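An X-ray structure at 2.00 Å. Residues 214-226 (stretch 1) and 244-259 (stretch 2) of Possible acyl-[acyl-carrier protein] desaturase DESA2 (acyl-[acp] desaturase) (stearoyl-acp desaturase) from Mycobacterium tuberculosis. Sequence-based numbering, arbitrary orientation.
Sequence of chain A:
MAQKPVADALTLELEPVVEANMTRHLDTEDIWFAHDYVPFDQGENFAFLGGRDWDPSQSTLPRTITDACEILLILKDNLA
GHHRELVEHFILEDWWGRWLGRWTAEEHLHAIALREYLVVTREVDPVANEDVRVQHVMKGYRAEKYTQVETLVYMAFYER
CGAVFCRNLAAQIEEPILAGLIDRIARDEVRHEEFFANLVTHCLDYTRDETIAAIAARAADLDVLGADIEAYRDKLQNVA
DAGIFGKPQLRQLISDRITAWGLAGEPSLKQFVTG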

# COMPACT_ATOMS: atom_id res chain seq x y z
N ALA A 214 -2.59 -21.61 -0.40
CA ALA A 214 -1.88 -20.36 -0.52
C ALA A 214 -2.43 -19.33 0.50
O ALA A 214 -1.67 -18.66 1.16
CB ALA A 214 -1.94 -19.86 -1.92
N ILE A 215 -3.74 -19.28 0.69
CA ILE A 215 -4.33 -18.33 1.61
C ILE A 215 -3.94 -18.67 3.02
O ILE A 215 -3.59 -17.78 3.83
CB ILE A 215 -5.88 -18.25 1.42
CG1 ILE A 215 -6.22 -17.68 0.04
CG2 ILE A 215 -6.50 -17.43 2.56
CD1 ILE A 215 -7.68 -17.88 -0.41
N ALA A 216 -3.96 -19.97 3.34
CA ALA A 216 -3.53 -20.42 4.67
C ALA A 216 -2.10 -20.04 4.98
O ALA A 216 -1.82 -19.51 6.06
CB ALA A 216 -3.72 -21.96 4.81
N ALA A 217 -1.21 -20.24 4.03
CA ALA A 217 0.22 -19.99 4.26
C ALA A 217 0.54 -18.48 4.42
O ALA A 217 1.32 -18.10 5.30
CB ALA A 217 1.04 -20.60 3.12
N ARG A 218 -0.07 -17.63 3.58
CA ARG A 218 0.03 -16.17 3.74
C ARG A 218 -0.57 -15.69 5.04
O ARG A 218 0.06 -14.90 5.74
CB ARG A 218 -0.58 -15.46 2.54
CG ARG A 218 0.28 -15.53 1.31
CD ARG A 218 1.84 -15.18 1.51
NE ARG A 218 2.64 -16.17 0.76
CZ ARG A 218 3.13 -17.34 1.23
NH1 ARG A 218 3.77 -18.13 0.38
NH2 ARG A 218 3.03 -17.74 2.49
N ALA A 219 -1.76 -16.17 5.40
CA ALA A 219 -2.42 -15.77 6.62
C ALA A 219 -1.51 -16.02 7.81
O ALA A 219 -1.53 -15.25 8.77
CB ALA A 219 -3.70 -16.49 6.82
N ALA A 220 -0.72 -17.10 7.76
CA ALA A 220 0.13 -17.47 8.92
C ALA A 220 1.41 -16.62 8.92
O ALA A 220 1.95 -16.37 9.99
CB ALA A 220 0.50 -18.94 8.91
N ASP A 221 1.87 -16.21 7.75
CA ASP A 221 3.20 -15.62 7.62
C ASP A 221 3.24 -14.11 7.37
O ASP A 221 4.33 -13.53 7.40
CB ASP A 221 4.05 -16.36 6.56
CG ASP A 221 3.97 -15.73 5.15
OD1 ASP A 221 3.59 -14.53 5.01
OD2 ASP A 221 4.32 -16.37 4.13
N LEU A 222 2.07 -13.47 7.15
CA LEU A 222 2.02 -12.03 6.82
C LEU A 222 2.51 -11.21 8.00
O LEU A 222 2.12 -11.47 9.12
CB LEU A 222 0.59 -11.55 6.56
CG LEU A 222 0.24 -11.47 5.10
CD1 LEU A 222 -1.32 -11.53 4.97
CD2 LEU A 222 0.78 -10.22 4.51
N ASP A 223 3.30 -10.19 7.75
CA ASP A 223 3.75 -9.31 8.87
C ASP A 223 3.22 -7.88 8.66
O ASP A 223 2.65 -7.60 7.63
CB ASP A 223 5.29 -9.33 8.98
CG ASP A 223 5.82 -9.25 10.48
OD1 ASP A 223 5.14 -8.70 11.39
OD2 ASP A 223 6.94 -9.68 10.80
N VAL A 224 3.39 -7.00 9.62
CA VAL A 224 2.92 -5.63 9.43
C VAL A 224 3.74 -4.93 8.34
O VAL A 224 4.89 -5.28 8.06
CB VAL A 224 2.94 -4.79 10.74
CG1 VAL A 224 2.23 -5.53 11.87
CG2 VAL A 224 4.31 -4.42 11.13
N LEU A 225 3.13 -3.94 7.72
CA LEU A 225 3.83 -3.19 6.69
C LEU A 225 5.11 -2.57 7.24
O LEU A 225 5.11 -1.89 8.26
CB LEU A 225 2.91 -2.14 6.05
CG LEU A 225 1.75 -2.68 5.23
CD1 LEU A 225 0.88 -1.46 4.87
CD2 LEU A 225 2.17 -3.41 3.99
N GLY A 226 6.22 -2.83 6.57
CA GLY A 226 7.49 -2.20 6.95
C GLY A 226 8.33 -3.01 7.94
O GLY A 226 9.41 -2.56 8.34
N ILE A 244 -2.78 3.29 13.62
CA ILE A 244 -2.80 3.33 12.14
C ILE A 244 -2.61 1.90 11.61
O ILE A 244 -3.37 1.45 10.77
CB ILE A 244 -1.71 4.31 11.64
CG1 ILE A 244 -2.11 5.75 12.07
CG2 ILE A 244 -1.38 4.16 10.17
CD1 ILE A 244 -0.91 6.71 12.10
N PHE A 245 -1.54 1.25 12.01
CA PHE A 245 -1.37 -0.12 11.58
C PHE A 245 -0.49 -0.85 12.53
O PHE A 245 0.56 -0.36 12.95
CB PHE A 245 -0.80 -0.20 10.17
CG PHE A 245 -1.07 -1.50 9.47
CD1 PHE A 245 -2.26 -1.71 8.77
CD2 PHE A 245 -0.16 -2.54 9.55
CE1 PHE A 245 -2.51 -2.90 8.12
CE2 PHE A 245 -0.42 -3.77 8.86
CZ PHE A 245 -1.59 -3.93 8.15
N GLY A 246 -0.91 -2.06 12.85
CA GLY A 246 -0.14 -2.95 13.73
C GLY A 246 -0.73 -4.35 13.74
O GLY A 246 -1.59 -4.68 12.91
N LYS A 247 -0.29 -5.16 14.71
CA LYS A 247 -0.61 -6.60 14.70
C LYS A 247 -2.11 -6.79 14.82
O LYS A 247 -2.63 -7.67 14.19
CB LYS A 247 0.18 -7.38 15.80
CG LYS A 247 1.60 -7.81 15.38
N PRO A 248 -2.81 -5.99 15.63
CA PRO A 248 -4.27 -6.09 15.73
C PRO A 248 -5.02 -5.71 14.44
O PRO A 248 -6.01 -6.34 14.12
CB PRO A 248 -4.63 -5.09 16.85
CG PRO A 248 -3.40 -4.83 17.58
CD PRO A 248 -2.30 -4.97 16.57
N GLN A 249 -4.58 -4.65 13.75
CA GLN A 249 -5.21 -4.29 12.50
C GLN A 249 -4.93 -5.43 11.50
O GLN A 249 -5.83 -5.83 10.78
CB GLN A 249 -4.70 -2.95 12.00
CG GLN A 249 -5.23 -1.77 12.78
CD GLN A 249 -4.55 -1.54 14.16
OE1 GLN A 249 -3.40 -1.89 14.37
NE2 GLN A 249 -5.31 -0.99 15.08
N LEU A 250 -3.73 -6.01 11.52
CA LEU A 250 -3.35 -7.03 10.57
C LEU A 250 -4.18 -8.27 10.76
O LEU A 250 -4.72 -8.81 9.80
CB LEU A 250 -1.88 -7.34 10.72
CG LEU A 250 -1.30 -8.38 9.78
CD1 LEU A 250 -1.48 -7.99 8.29
CD2 LEU A 250 0.22 -8.60 10.06
N ARG A 251 -4.27 -8.72 12.00
CA ARG A 251 -5.11 -9.84 12.39
C ARG A 251 -6.57 -9.61 11.93
O ARG A 251 -7.14 -10.41 11.21
CB ARG A 251 -4.95 -10.09 13.93
CG ARG A 251 -5.55 -11.42 14.49
CD ARG A 251 -5.90 -11.45 16.02
NE ARG A 251 -7.13 -10.69 16.32
CZ ARG A 251 -8.12 -11.05 17.16
NH1 ARG A 251 -8.10 -12.22 17.81
NH2 ARG A 251 -9.15 -10.23 17.33
N GLN A 252 -7.19 -8.51 12.28
CA GLN A 252 -8.53 -8.28 11.79
C GLN A 252 -8.65 -8.30 10.23
O GLN A 252 -9.57 -8.92 9.72
CB GLN A 252 -9.13 -6.96 12.30
CG GLN A 252 -10.66 -6.88 12.25
CD GLN A 252 -11.32 -8.12 12.88
OE1 GLN A 252 -11.14 -8.36 14.07
NE2 GLN A 252 -12.05 -8.94 12.07
N LEU A 253 -7.77 -7.61 9.50
CA LEU A 253 -7.97 -7.52 8.02
C LEU A 253 -7.77 -8.91 7.39
O LEU A 253 -8.40 -9.21 6.41
CB LEU A 253 -7.09 -6.47 7.32
CG LEU A 253 -5.59 -6.68 7.22
CD1 LEU A 253 -5.21 -7.53 6.00
CD2 LEU A 253 -4.84 -5.33 7.18
N ILE A 254 -6.89 -9.72 7.96
CA ILE A 254 -6.71 -11.07 7.47
C ILE A 254 -8.02 -11.89 7.60
O ILE A 254 -8.41 -12.58 6.70
CB ILE A 254 -5.60 -11.81 8.17
CG1 ILE A 254 -4.24 -11.27 7.80
CG2 ILE A 254 -5.62 -13.33 7.75
CD1 ILE A 254 -3.13 -11.63 8.86
N SER A 255 -8.64 -11.85 8.78
CA SER A 255 -9.98 -12.41 9.00
C SER A 255 -11.03 -11.87 8.03
O SER A 255 -11.75 -12.63 7.43
CB SER A 255 -10.42 -12.12 10.43
OG SER A 255 -11.66 -12.70 10.72
N ASP A 256 -11.11 -10.56 7.87
CA ASP A 256 -12.03 -9.96 6.92
C ASP A 256 -11.79 -10.39 5.46
O ASP A 256 -12.73 -10.53 4.71
CB ASP A 256 -12.00 -8.44 6.96
CG ASP A 256 -12.28 -7.84 8.34
OD1 ASP A 256 -12.92 -8.49 9.20
OD2 ASP A 256 -11.89 -6.67 8.60
N ARG A 257 -10.55 -10.55 5.05
CA ARG A 257 -10.26 -10.89 3.67
C ARG A 257 -10.69 -12.35 3.41
O ARG A 257 -11.27 -12.67 2.38
CB ARG A 257 -8.78 -10.68 3.39
CG ARG A 257 -8.31 -11.00 2.02
CD ARG A 257 -8.93 -10.14 1.01
NE ARG A 257 -10.10 -10.78 0.42
CZ ARG A 257 -10.92 -10.17 -0.38
NH1 ARG A 257 -10.72 -8.88 -0.70
NH2 ARG A 257 -11.93 -10.84 -0.91
N ILE A 258 -10.42 -13.21 4.35
CA ILE A 258 -10.82 -14.65 4.24
C ILE A 258 -12.33 -14.74 4.16
O ILE A 258 -12.86 -15.43 3.29
CB ILE A 258 -10.27 -15.42 5.46
CG1 ILE A 258 -8.77 -15.58 5.31
CG2 ILE A 258 -10.96 -16.82 5.62
CD1 ILE A 258 -8.07 -15.99 6.54
N THR A 259 -13.00 -13.98 5.02
CA THR A 259 -14.44 -13.91 5.11
C THR A 259 -15.04 -13.40 3.80
O THR A 259 -16.00 -14.00 3.30
CB THR A 259 -14.86 -13.01 6.35
OG1 THR A 259 -14.36 -13.60 7.57
CG2 THR A 259 -16.37 -12.88 6.52

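The two stretches are joined by apolar packing: no hydrogen bond passes between the atoms modelled, and together they bury 459 Å². Helix 214-221 and helix 247-259 run nearly antiparallel, at 168°, so a walk forward along stretch 2 is a walk backward along stretch 1, from its loop into its helix.

The contact begins just before the second helix, with Phe245. Its CA-to-CB bond points toward stretch 1, and with chi1 near t (-158°) the ring reaches the extended loop. Val224 CA lies at the ring edge, 3.9 Å from Phe245 CE2, and Val224 CB is 4.0 Å from the same CE2. Leu225 also packs here, its CG 4.4 Å from Phe245 CE2. The CE2 corner of the apolar ring thus lies against two successive loop residues. The cost is polar: Leu225 N, 3.7 Å from Phe245 CE2, is buried without a partner.

Gly246 occupies the N-cap position, and its carbonyl O accepts the hydrogen bond from Leu250 N (2.9 Å) that opens the helix. Val224 CG1 comes within 3.7 Å of Gly246 C. Val224 CG1 also lies 4.2 Å from Lys247 CG. Lys247 is exposed and is modelled only as far as CG, so it is the aliphatic start of the chain that is seen to take part.

Leu250, one helical turn beyond Gly246, points toward the loop. Leu250 CD2 is 3.4 Å from Asp223 C, 3.6 Å from Leu222 O and 4.1 Å from Val224 CG1. The t, p rotamer brings this methyl against the loop backbone, where an apolar group can pack without needing a hydrogen-bonding partner. Asp223 is exposed; its CA-to-CB bond points away, though the end of the side chain comes nearer, and Asp223 OD1 accepts a hydrogen bond from Val224 N (3.0 Å).

Another turn on, Ile254 points toward stretch 1, where the loop gives way to helix. Ile254 CG1 lies 4.1 Å from Leu222 CD1, and Ile254 CG2 lies 3.8 Å from Ala219 CB. Ala219 suits the place because its single methyl lets the backbones come near, with Ala219 CA and Ile254 CA 6.4 Å apart.

Ile258 completes the series. Its CA-to-CB bond points sideways, but the end of the side chain comes nearer, placing Ile258 CD1 4.4 Å from Ala219 CB. Ile258 CG1 meets Ile215 CG2 at 4.0 Å. Here two buried isoleucines span a wider gap: Ile215 CA and Ile258 CA are 7.9 Å apart.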